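Local structure of insect group II chitinase (Ostrinia furnacalis, 5Y2B) at residues G84-S89 with D126-K131; W133-S138 with S171-V176. The protein probably hydrolyses the beta-1,4 linkages of chitin, holding the N-acetylglucosamine chain in a long cleft. All coordinates share one frame; numbering follows the deposited sequence.

Contact 1 of 2, residues G84-S89 with D126-K131. With NAG (2-acetamido-2-deoxy-beta-D-glucopyranose), chain B; NAG (2-acetamido-2-deoxy-beta-D-glucopyranose), chain C; NAG (2-acetamido-2-deoxy-beta-D-glucopyranose), chain D; NAG (2-acetamido-2-deoxy-beta-D-glucopyranose), chain E.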
loop_
_atom_site.group_PDB
_atom_site.type_symbol
_atom_site.label_atom_id
_atom_site.label_comp_id
_atom_site.label_asym_id
_atom_site.label_seq_id
_atom_site.Cartn_x
_atom_site.Cartn_y
_atom_site.Cartn_z
ATOM N N GLY A 84 -4.786 -9.550 6.265
ATOM C CA GLY A 84 -3.472 -10.019 5.895
ATOM C C GLY A 84 -2.379 -9.022 6.185
ATOM O O GLY A 84 -2.127 -8.701 7.350
ATOM N N GLY A 85 -1.721 -8.525 5.132
ATOM C CA GLY A 85 -0.554 -7.680 5.275
ATOM C C GLY A 85 0.735 -8.491 5.296
ATOM O O GLY A 85 0.735 -9.707 5.422
ATOM N N TRP A 86 1.861 -7.783 5.182
ATOM C CA TRP A 86 3.170 -8.425 5.091
ATOM C C TRP A 86 3.437 -9.381 6.254
ATOM O O TRP A 86 3.847 -10.523 6.041
ATOM C CB TRP A 86 4.270 -7.368 5.036
ATOM C CG TRP A 86 5.652 -7.964 4.886
ATOM C CD1 TRP A 86 6.600 -8.062 5.849
ATOM C CD2 TRP A 86 6.229 -8.551 3.700
ATOM N NE1 TRP A 86 7.739 -8.649 5.346
ATOM C CE2 TRP A 86 7.537 -8.968 4.036
ATOM C CE3 TRP A 86 5.772 -8.753 2.390
ATOM C CZ2 TRP A 86 8.393 -9.586 3.117
ATOM C CZ3 TRP A 86 6.637 -9.356 1.463
ATOM C CH2 TRP A 86 7.926 -9.768 1.841
ATOM N N ASN A 87 3.256 -8.920 7.495
ATOM C CA ASN A 87 3.631 -9.747 8.643
ATOM C C ASN A 87 2.711 -10.952 8.800
ATOM O O ASN A 87 3.157 -12.008 9.267
ATOM C CB ASN A 87 3.602 -8.924 9.936
ATOM C CG ASN A 87 4.793 -7.995 10.063
ATOM O OD1 ASN A 87 5.784 -8.108 9.331
ATOM N ND2 ASN A 87 4.711 -7.074 11.009
ATOM N N ASP A 88 1.424 -10.823 8.440
ATOM C CA ASP A 88 0.570 -12.005 8.530
ATOM C C ASP A 88 0.854 -13.025 7.429
ATOM O O ASP A 88 0.364 -14.162 7.510
ATOM C CB ASP A 88 -0.924 -11.621 8.513
ATOM C CG ASP A 88 -1.760 -12.598 9.322
ATOM O OD1 ASP A 88 -1.279 -12.995 10.416
ATOM O OD2 ASP A 88 -2.862 -12.985 8.874
ATOM N N SER A 89 1.629 -12.648 6.413
ATOM C CA SER A 89 1.899 -13.497 5.252
ATOM C C SER A 89 3.195 -14.279 5.375
ATOM O O SER A 89 3.628 -14.876 4.385
ATOM C CB SER A 89 1.963 -12.663 3.975
ATOM O OG SER A 89 0.760 -11.965 3.709
ATOM N N ASP A 126 -5.189 -8.870 1.450
ATOM C CA ASP A 126 -3.802 -8.419 1.347
ATOM C C ASP A 126 -2.846 -9.550 1.696
ATOM O O ASP A 126 -1.947 -9.418 2.536
ATOM C CB ASP A 126 -3.554 -7.178 2.201
ATOM C CG ASP A 126 -2.202 -6.505 1.852
ATOM O OD1 ASP A 126 -1.485 -7.033 0.963
ATOM O OD2 ASP A 126 -1.839 -5.455 2.440
ATOM N N TRP A 127 -3.024 -10.690 1.027
ATOM C CA TRP A 127 -2.118 -11.819 1.213
ATOM C C TRP A 127 -0.906 -11.558 0.332
ATOM O O TRP A 127 -1.052 -11.389 -0.882
ATOM C CB TRP A 127 -2.799 -13.150 0.854
ATOM C CG TRP A 127 -1.871 -14.384 0.876
ATOM C CD1 TRP A 127 -0.646 -14.504 1.511
ATOM C CD2 TRP A 127 -2.100 -15.646 0.217
ATOM N NE1 TRP A 127 -0.122 -15.759 1.292
ATOM C CE2 TRP A 127 -0.984 -16.475 0.499
ATOM C CE3 TRP A 127 -3.141 -16.151 -0.588
ATOM C CZ2 TRP A 127 -0.873 -17.786 0.002
ATOM C CZ3 TRP A 127 -3.044 -17.447 -1.051
ATOM C CH2 TRP A 127 -1.907 -18.251 -0.764
ATOM N N GLU A 128 0.280 -11.507 0.944
ATOM C CA GLU A 128 1.526 -11.205 0.242
ATOM C C GLU A 128 2.472 -12.406 0.287
ATOM O O GLU A 128 3.352 -12.461 1.149
ATOM C CB GLU A 128 2.195 -9.913 0.868
ATOM C CG GLU A 128 1.202 -8.746 0.850
ATOM C CD GLU A 128 1.761 -7.411 1.307
ATOM O OE1 GLU A 128 2.895 -7.352 1.800
ATOM O OE2 GLU A 128 1.042 -6.409 1.158
ATOM N N TYR A 129 2.339 -13.352 -0.643
ATOM C CA TYR A 129 1.390 -13.349 -1.759
ATOM C C TYR A 129 1.077 -14.809 -2.061
ATOM O O TYR A 129 1.846 -15.678 -1.657
ATOM C CB TYR A 129 1.973 -12.693 -3.021
ATOM C CG TYR A 129 2.622 -11.381 -2.791
ATOM C CD1 TYR A 129 3.957 -11.307 -2.410
ATOM C CD2 TYR A 129 1.894 -10.192 -2.940
ATOM C CE1 TYR A 129 4.546 -10.094 -2.170
ATOM C CE2 TYR A 129 2.491 -8.962 -2.735
ATOM C CZ TYR A 129 3.809 -8.923 -2.352
ATOM O OH TYR A 129 4.395 -7.713 -2.133
ATOM N N PRO A 130 -0.016 -15.074 -2.781
ATOM C CA PRO A 130 -0.236 -16.423 -3.306
ATOM C C PRO A 130 1.004 -16.900 -4.031
ATOM O O PRO A 130 1.592 -16.162 -4.829
ATOM C CB PRO A 130 -1.402 -16.233 -4.282
ATOM C CG PRO A 130 -2.085 -15.045 -3.822
ATOM C CD PRO A 130 -1.017 -14.139 -3.311
ATOM N N LYS A 131 1.408 -18.134 -3.715
ATOM C CA LYS A 131 2.576 -18.795 -4.294
ATOM C C LYS A 131 3.881 -18.212 -3.756
ATOM O O LYS A 131 4.665 -18.917 -3.118
ATOM C CB LYS A 131 2.504 -18.715 -5.825
ATOM C CG LYS A 131 2.781 -20.007 -6.496
ATOM C CD LYS A 131 4.232 -20.264 -6.459
ATOM C CE LYS A 131 4.527 -21.500 -7.283
ATOM N NZ LYS A 131 5.981 -21.690 -7.264
HETATM C C1 NAG B . 7.866 -5.788 0.954
HETATM C C2 NAG B . 7.822 -5.124 2.304
HETATM C C3 NAG B . 6.403 -5.036 2.811
HETATM C C4 NAG B . 5.456 -4.534 1.730
HETATM C C5 NAG B . 5.717 -5.101 0.327
HETATM C C6 NAG B . 4.995 -4.318 -0.756
HETATM C C7 NAG B . 9.728 -5.388 3.842
HETATM C C8 NAG B . 10.471 -6.393 4.724
HETATM N N2 NAG B . 8.652 -5.871 3.221
HETATM O O3 NAG B . 6.368 -4.092 3.857
HETATM O O4 NAG B . 4.123 -4.924 2.092
HETATM O O5 NAG B . 7.109 -5.049 0.040
HETATM O O6 NAG B . 4.587 -5.135 -1.847
HETATM O O7 NAG B . 10.099 -4.214 3.711
HETATM C C1 NAG C . 2.614 -3.617 1.703
HETATM C C2 NAG C . 1.533 -4.129 2.714
HETATM C C3 NAG C . 1.861 -3.718 4.156
HETATM C C4 NAG C . 3.251 -3.091 4.221
HETATM C C5 NAG C . 3.358 -1.906 3.263
HETATM C C6 NAG C . 4.777 -1.409 3.131
HETATM C C7 NAG C . -0.186 -2.641 1.705
HETATM C C8 NAG C . -1.680 -2.517 1.361
HETATM N N2 NAG C . 0.174 -3.774 2.340
HETATM O O3 NAG C . 1.780 -4.894 4.960
HETATM O O4 NAG C . 3.491 -2.461 5.476
HETATM O O5 NAG C . 2.909 -2.229 1.949
HETATM O O6 NAG C . 4.819 -0.306 2.250
HETATM O O7 NAG C . 0.629 -1.733 1.426
HETATM C C1 NAG D . 4.129 -3.129 6.506
HETATM C C2 NAG D . 4.622 -2.063 7.468
HETATM C C3 NAG D . 5.046 -2.697 8.770
HETATM C C4 NAG D . 3.851 -3.464 9.306
HETATM C C5 NAG D . 3.423 -4.517 8.272
HETATM C C6 NAG D . 2.187 -5.288 8.692
HETATM C C7 NAG D . 5.528 0.022 6.511
HETATM C C8 NAG D . 6.747 0.684 5.845
HETATM N N2 NAG D . 5.684 -1.256 6.875
HETATM O O3 NAG D . 5.441 -1.671 9.654
HETATM O O4 NAG D . 4.183 -4.236 10.434
HETATM O O5 NAG D . 3.085 -3.824 7.079
HETATM O O6 NAG D . 1.938 -6.374 7.824
HETATM O O7 NAG D . 4.464 0.630 6.727
HETATM C C1 NAG E . 3.735 -3.466 11.494
HETATM C C2 NAG E . 2.965 -4.256 12.512
HETATM C C3 NAG E . 2.918 -3.494 13.842
HETATM C C4 NAG E . 4.315 -3.072 14.292
HETATM C C5 NAG E . 5.056 -2.351 13.151
HETATM C C6 NAG E . 6.526 -2.105 13.456
HETATM C C7 NAG E . 1.116 -5.778 11.894
HETATM C C8 NAG E . -0.330 -5.851 11.426
HETATM N N2 NAG E . 1.615 -4.546 12.042
HETATM O O3 NAG E . 2.279 -4.302 14.815
HETATM O O4 NAG E . 4.229 -2.056 15.285
HETATM O O5 NAG E . 5.000 -3.152 11.980
HETATM O O6 NAG E . 7.094 -1.178 12.549
HETATM O O7 NAG E . 1.795 -6.787 12.121
HETATM O O HOH W 1 2.233 -16.470 2.480
#

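Contact 2 of 2, residues W133-S138 with S171-V176. With NAG (2-acetamido-2-deoxy-beta-D-glucopyranose), chain F.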
loop_
_atom_site.group_PDB
_atom_site.type_symbol
_atom_site.label_atom_id
_atom_site.label_comp_id
_atom_site.label_asym_id
_atom_site.label_seq_id
_atom_site.Cartn_x
_atom_site.Cartn_y
_atom_site.Cartn_z
ATOM N N TRP A 133 5.074 -16.514 -1.140
ATOM C CA TRP A 133 4.972 -16.099 0.248
ATOM C C TRP A 133 6.099 -15.135 0.558
ATOM O O TRP A 133 7.275 -15.471 0.399
ATOM C CB TRP A 133 5.036 -17.312 1.192
ATOM C CG TRP A 133 4.131 -18.477 0.835
ATOM C CD1 TRP A 133 3.090 -18.490 -0.074
ATOM C CD2 TRP A 133 4.185 -19.791 1.395
ATOM N NE1 TRP A 133 2.510 -19.748 -0.114
ATOM C CE2 TRP A 133 3.153 -20.557 0.786
ATOM C CE3 TRP A 133 5.005 -20.402 2.359
ATOM C CZ2 TRP A 133 2.933 -21.897 1.106
ATOM C CZ3 TRP A 133 4.782 -21.713 2.680
ATOM C CH2 TRP A 133 3.766 -22.459 2.045
ATOM N N GLN A 134 5.734 -13.923 0.982
ATOM C CA GLN A 134 6.701 -12.848 1.189
ATOM C C GLN A 134 7.709 -12.774 0.044
ATOM O O GLN A 134 8.892 -12.516 0.253
ATOM C CB GLN A 134 7.373 -13.024 2.548
ATOM C CG GLN A 134 6.377 -12.675 3.668
ATOM C CD GLN A 134 7.038 -12.454 5.037
ATOM O OE1 GLN A 134 8.085 -13.025 5.337
ATOM N NE2 GLN A 134 6.425 -11.617 5.866
ATOM N N VAL A 135 7.216 -12.986 -1.174
ATOM C CA VAL A 135 7.916 -12.765 -2.432
ATOM C C VAL A 135 8.825 -13.954 -2.751
ATOM O O VAL A 135 9.479 -13.966 -3.794
ATOM C CB VAL A 135 8.699 -11.429 -2.454
ATOM C CG1 VAL A 135 9.095 -11.049 -3.875
ATOM C CG2 VAL A 135 7.846 -10.299 -1.930
ATOM N N ASP A 136 8.847 -14.981 -1.903
ATOM C CA ASP A 136 9.685 -16.161 -2.170
ATOM C C ASP A 136 8.861 -17.206 -2.940
ATOM O O ASP A 136 8.148 -18.015 -2.337
ATOM C CB ASP A 136 10.253 -16.730 -0.868
ATOM C CG ASP A 136 11.339 -17.808 -1.105
ATOM O OD1 ASP A 136 11.383 -18.420 -2.207
ATOM O OD2 ASP A 136 12.138 -18.058 -0.177
ATOM N N CYS A 137 9.001 -17.217 -4.281
ATOM C CA CYS A 137 8.182 -18.067 -5.157
ATOM C C CYS A 137 8.501 -19.554 -5.062
ATOM O O CYS A 137 7.696 -20.368 -5.529
ATOM C CB CYS A 137 8.298 -17.624 -6.617
ATOM S SG CYS A 137 7.486 -15.972 -7.007
ATOM N N SER A 138 9.614 -19.937 -4.446
ATOM C CA SER A 138 9.872 -21.351 -4.203
ATOM C C SER A 138 9.097 -21.927 -3.013
ATOM O O SER A 138 9.044 -23.159 -2.892
ATOM C CB SER A 138 11.370 -21.565 -3.983
ATOM O OG SER A 138 11.760 -21.000 -2.746
ATOM N N SER A 171 0.922 -7.527 -5.612
ATOM C CA SER A 171 2.313 -7.267 -5.950
ATOM C C SER A 171 2.464 -6.453 -7.242
ATOM O O SER A 171 1.699 -6.622 -8.191
ATOM C CB SER A 171 3.068 -8.598 -6.091
ATOM O OG SER A 171 4.322 -8.342 -6.702
ATOM N N PRO A 172 3.475 -5.589 -7.324
ATOM C CA PRO A 172 3.860 -4.979 -8.609
ATOM C C PRO A 172 4.896 -5.779 -9.385
ATOM O O PRO A 172 5.349 -5.327 -10.447
ATOM C CB PRO A 172 4.475 -3.645 -8.163
ATOM C CG PRO A 172 5.295 -4.060 -6.965
ATOM C CD PRO A 172 4.395 -5.176 -6.252
ATOM N N ASN A 173 5.289 -6.930 -8.854
ATOM C CA ASN A 173 6.428 -7.696 -9.340
ATOM C C ASN A 173 5.958 -8.719 -10.391
ATOM O O ASN A 173 5.252 -9.691 -10.070
ATOM C CB ASN A 173 7.115 -8.368 -8.149
ATOM C CG ASN A 173 8.427 -9.101 -8.540
ATOM O OD1 ASN A 173 8.639 -9.508 -9.696
ATOM N ND2 ASN A 173 9.298 -9.264 -7.563
ATOM N N LYS A 174 6.346 -8.479 -11.644
ATOM C CA LYS A 174 6.135 -9.399 -12.770
ATOM C C LYS A 174 6.228 -10.878 -12.385
ATOM O O LYS A 174 5.392 -11.685 -12.798
ATOM C CB LYS A 174 7.165 -9.055 -13.868
ATOM C CG LYS A 174 7.453 -10.129 -14.859
ATOM C CD LYS A 174 8.056 -9.536 -16.112
ATOM C CE LYS A 174 9.520 -9.264 -15.916
ATOM N NZ LYS A 174 10.311 -10.514 -16.043
ATOM N N MET A 175 7.212 -11.241 -11.548
ATOM C CA MET A 175 7.428 -12.649 -11.242
ATOM C C MET A 175 6.322 -13.182 -10.342
ATOM O O MET A 175 5.881 -14.329 -10.492
ATOM C CB MET A 175 8.800 -12.834 -10.581
ATOM C CG MET A 175 9.036 -14.245 -10.058
ATOM S SD MET A 175 10.503 -14.397 -8.976
ATOM C CE MET A 175 9.983 -13.378 -7.574
ATOM N N VAL A 176 5.863 -12.353 -9.406
ATOM C CA VAL A 176 4.796 -12.752 -8.501
ATOM C C VAL A 176 3.465 -12.782 -9.242
ATOM O O VAL A 176 2.619 -13.671 -9.018
ATOM C CB VAL A 176 4.753 -11.799 -7.283
ATOM C CG1 VAL A 176 3.679 -12.263 -6.333
ATOM C CG2 VAL A 176 6.126 -11.764 -6.586
HETATM C C1 NAG F . 11.210 -7.307 -2.558
HETATM C C2 NAG F . 9.845 -6.754 -2.901
HETATM C C3 NAG F . 9.300 -5.916 -1.766
HETATM C C4 NAG F . 9.408 -6.666 -0.453
HETATM C C5 NAG F . 10.820 -7.208 -0.244
HETATM C C6 NAG F . 10.931 -8.081 0.984
HETATM C C7 NAG F . 9.330 -6.391 -5.238
HETATM C C8 NAG F . 9.484 -5.491 -6.434
HETATM N N2 NAG F . 9.900 -5.963 -4.110
HETATM O O3 NAG F . 7.953 -5.652 -2.089
HETATM O O4 NAG F . 9.244 -5.734 0.598
HETATM O O5 NAG F . 11.164 -8.001 -1.376
HETATM O O6 NAG F . 12.268 -8.151 1.413
HETATM O O7 NAG F . 8.705 -7.465 -5.285
#

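Contact 1 of 2, residues G84-S89 with D126-K131
With OG of S89 turned away from its own carbonyl carbon (chi1 -60°), the hydroxyl faces E128, whose CG is likewise opposite its carbonyl carbon and whose chain runs out extended (chi2 -175°) past W86. OG of S89 accepts from E128 N at 2.8 Å, nearly straight, and donates to the carbonyl O of G85, a small group tying the two loops together. At the start of the loop, G85 N donates to D126 O at 2.8 Å, prolonging the parallel pairing of G84 with D126. Glycine fits at G84 because a CB would hit D126 O and, at these backbone angles, the preceding carbonyl O too.

W86 presents its ring edge to E128: OE1 lies in the ring plane, 3.3 Å from CE3, with the carboxylate tilted 59° to the indole. N2 of the chain B sugar sits over the centre of one indole face, a broad platform. OE1 of E128 also takes a bond at 2.7 Å from O4 of that sugar, the oxygen facing C1 of the chain C sugar, while D126 OD2 accepts from N2 of the latter at 2.6 Å. D126 OD1 and E128 OE2 approach to 2.6 Å. D126 and E128 end the family 18 DxxDxDxE motif, and their places at the sugars are consistent with E128 as catalytic acid and D126 as orienter of the acetamido group in substrate-assisted hydrolysis.

Contact 2 of 2, residues W133-S138 with S171-V176
V135 touches V176 from an uncommon backbone state: a beta-branched residue at positive phi (82°), the second central position of a type I' turn from W133 to D136. The turn is closed by D136 N bonding to W133 O. From this turn CG1 of V135 meets CG2 of V176 at 4.1 Å, the two short side chains crossing at about a right angle. Beside them C137, joined to C132 by a disulfide, sets its SG 3.6 Å from CE of M175. The methionine starts extended and bends at its last torsion (chi3 65°), which swings the methyl towards SG of C137 and towards V135 O; a long flexible thioether suits this more exposed flank.

OD1 of N173 caps the helix by accepting from M175 N at 2.9 Å, with the donor lying above the amide plane, and its ND2 donates to O7 of the chain F sugar at 3.0 Å. An asparagine can do both, having an acceptor and a donor on one short arm. Across the contact, CG1 of V135 also comes near that acetyl oxygen. A turn thus packs against the N-capped start of helix 174-180, together lining part of the sugar-binding cleft of a TIM-barrel chitinase.

Contacts 1 and 2 sit side by side, their centres about 10 Å apart, and share the long loop between strand 122-126 and helix 143-159. Contact 1 is wholly buried and largely polar, joining that loop to the one after strand 78-84. Contact 2 is apolar across its interface, reaches an exposed methionine, and joins a later part of the loop to the start of helix 174-180. Y129 bridges them, its ring packing on V135 and S171, while E128 O probably bonds to Q134 N. Both touch sugars of the bound chain: contact 1 meets them with carboxylates and an indole at the probable catalytic centre, contact 2 with an amide and a valine.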